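Local coordinates for protein dipeptidase AC. Metallo peptidase. MEROPS family M19 (PDB 3LY0) that probably hydrolyses dipeptides as a zinc-dependent metallodipeptidase, held here with a phosphinate mimic of L-Ala-D-Ala at its metal centre, at residues 229-234 with 259-264. Sequence-based numbering, arbitrary orientation.
Sequences LVATHS and GMVGLN. With ZN (zinc ion), chain E; LY0 ((2R)-3-[(R)-[(1R)-1-aminoethyl](hydroxy)phosphoryl]-2-methylpropanoic acid), chain C.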
# COMPACT_ATOMS: atom_id res chain seq x y z
N LEU A 229 4.00 -13.39 -4.38
CA LEU A 229 2.73 -12.67 -4.31
C LEU A 229 2.76 -11.66 -3.19
O LEU A 229 3.19 -11.96 -2.08
CB LEU A 229 1.58 -13.64 -4.09
CG LEU A 229 1.41 -14.69 -5.18
CD1 LEU A 229 0.27 -15.66 -4.83
CD2 LEU A 229 1.16 -14.04 -6.54
N VAL A 230 2.29 -10.45 -3.47
CA VAL A 230 2.40 -9.36 -2.52
C VAL A 230 1.09 -8.62 -2.42
O VAL A 230 0.47 -8.30 -3.43
CB VAL A 230 3.45 -8.34 -3.00
CG1 VAL A 230 3.53 -7.19 -2.01
CG2 VAL A 230 4.81 -8.99 -3.20
N ALA A 231 0.66 -8.35 -1.19
CA ALA A 231 -0.43 -7.41 -0.93
C ALA A 231 0.17 -6.34 -0.03
O ALA A 231 0.52 -6.62 1.12
CB ALA A 231 -1.58 -8.12 -0.25
N THR A 232 0.35 -5.13 -0.55
CA THR A 232 1.10 -4.12 0.21
C THR A 232 0.37 -3.57 1.43
O THR A 232 1.01 -3.11 2.36
CB THR A 232 1.50 -2.91 -0.66
OG1 THR A 232 0.32 -2.27 -1.15
CG2 THR A 232 2.42 -3.31 -1.83
N HIS A 233 -0.97 -3.59 1.41
CA HIS A 233 -1.74 -3.01 2.50
C HIS A 233 -3.08 -3.73 2.68
O HIS A 233 -4.14 -3.20 2.34
CB HIS A 233 -1.85 -1.46 2.39
CG HIS A 233 -2.49 -0.95 1.13
ND1 HIS A 233 -2.02 -1.22 -0.14
CD2 HIS A 233 -3.54 -0.10 0.96
CE1 HIS A 233 -2.77 -0.61 -1.03
NE2 HIS A 233 -3.69 0.09 -0.39
N SER A 234 -3.00 -4.94 3.23
CA SER A 234 -4.18 -5.80 3.42
C SER A 234 -4.01 -6.60 4.69
O SER A 234 -2.90 -7.01 5.03
CB SER A 234 -4.33 -6.77 2.25
OG SER A 234 -4.53 -6.09 1.03
N GLY A 259 5.92 -14.82 -0.50
CA GLY A 259 5.46 -13.46 -0.73
C GLY A 259 5.52 -12.52 0.47
O GLY A 259 6.40 -12.62 1.31
N MET A 260 4.59 -11.58 0.52
CA MET A 260 4.67 -10.54 1.54
C MET A 260 3.31 -9.87 1.70
O MET A 260 2.61 -9.61 0.70
CB MET A 260 5.70 -9.49 1.10
CG MET A 260 5.98 -8.39 2.12
SD MET A 260 6.87 -8.92 3.63
CE MET A 260 7.05 -7.31 4.43
N VAL A 261 2.95 -9.62 2.95
CA VAL A 261 1.75 -8.84 3.25
C VAL A 261 2.11 -7.70 4.17
O VAL A 261 2.76 -7.90 5.21
CB VAL A 261 0.64 -9.71 3.90
CG1 VAL A 261 -0.54 -8.82 4.31
CG2 VAL A 261 0.17 -10.78 2.92
N GLY A 262 1.72 -6.48 3.78
CA GLY A 262 1.89 -5.33 4.64
C GLY A 262 0.63 -5.03 5.44
O GLY A 262 -0.46 -4.94 4.87
N LEU A 263 0.79 -4.89 6.76
CA LEU A 263 -0.33 -4.57 7.64
C LEU A 263 -0.87 -3.17 7.38
O LEU A 263 -0.15 -2.18 7.52
CB LEU A 263 0.11 -4.68 9.10
CG LEU A 263 -1.02 -4.48 10.12
CD1 LEU A 263 -1.80 -5.76 10.32
CD2 LEU A 263 -0.45 -3.96 11.44
N ASN A 264 -2.16 -3.09 7.03
CA ASN A 264 -2.83 -1.83 6.76
C ASN A 264 -3.32 -1.22 8.08
O ASN A 264 -3.96 -1.91 8.88
CB ASN A 264 -4.00 -2.10 5.81
CG ASN A 264 -4.58 -0.83 5.22
OD1 ASN A 264 -4.62 0.20 5.88
ND2 ASN A 264 -5.02 -0.91 3.97
ZN ZN E . -5.42 1.27 -1.20
P LY0 C . -6.40 3.72 -0.36
C1 LY0 C . -7.81 5.90 -1.40
N1 LY0 C . -5.47 5.52 -2.12
C2 LY0 C . -6.43 5.42 -1.03
C4 LY0 C . -7.27 3.66 1.25
C5 LY0 C . -8.28 2.55 1.40
C6 LY0 C . -7.75 1.21 0.95
C7 LY0 C . -9.00 2.52 2.72
O31 LY0 C . -4.94 3.36 -0.23
O32 LY0 C . -7.06 2.76 -1.41
O61 LY0 C . -8.62 0.19 0.75
O62 LY0 C . -6.54 1.04 0.72
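The carbonyl oxygen of His-233 is gripped by two N-H donors: ND2 of Asn-264, 2.9 Å from His-233 O, and a guanidinium nitrogen of Arg-244, a residue of the ligand pocket. The amide does not meet it along a lone pair; ND2 stands 57° out of the carbonyl plane, above it, while the oxygen stays close to the amide's own plane. With CG anti to the backbone N (chi1 -167°), the Asn-264 side chain runs alongside that of His-233, both pointing the same way, and brings Asn-264 ND2 to 3.5 Å from His-233 CD2 at the imidazole edge. Its OD1 accepts from the backbone N of Ala-266, which fixes the amide flip. An alanine at Asn-264 would remove both bonds and would probably leave the His-233 backbone less firmly placed, its carbonyl relying on Arg-244. The imidazole is held separately: His-233 ND1 donates to Thr-232 OG1 at 2.8 Å, nearly in the ring plane, and Asp-209 bonds that hydroxyl in turn. That leaves His-233 NE2 to bind zinc at 2.2 Å, a metal completed by Glu-139, His-212 and three inhibitor oxygens. Leading up to the site is the parallel pairing of a beta-alpha-beta unit, strands 230-231 and 260-263 joined through helix 248-256. Met-260 N bonds Leu-229 O, Met-260 O receives Ala-231 N, and Gly-262 N reaches Ala-231 O at 2.9 Å; past the end of strand 230-231, Ser-234 N still finds Gly-262 O. A CB on Gly-262 would lie 2.2 Å from Thr-232 O, so this close approach has no room for a side chain. In this TIM-barrel-like metallopeptidase, a metal-bound histidine is fixed at its backbone carbonyl by two donors and at ND1 by a hydroxyl bonded to Asp-209, whose carboxylate would probably make the imidazole a stronger zinc donor.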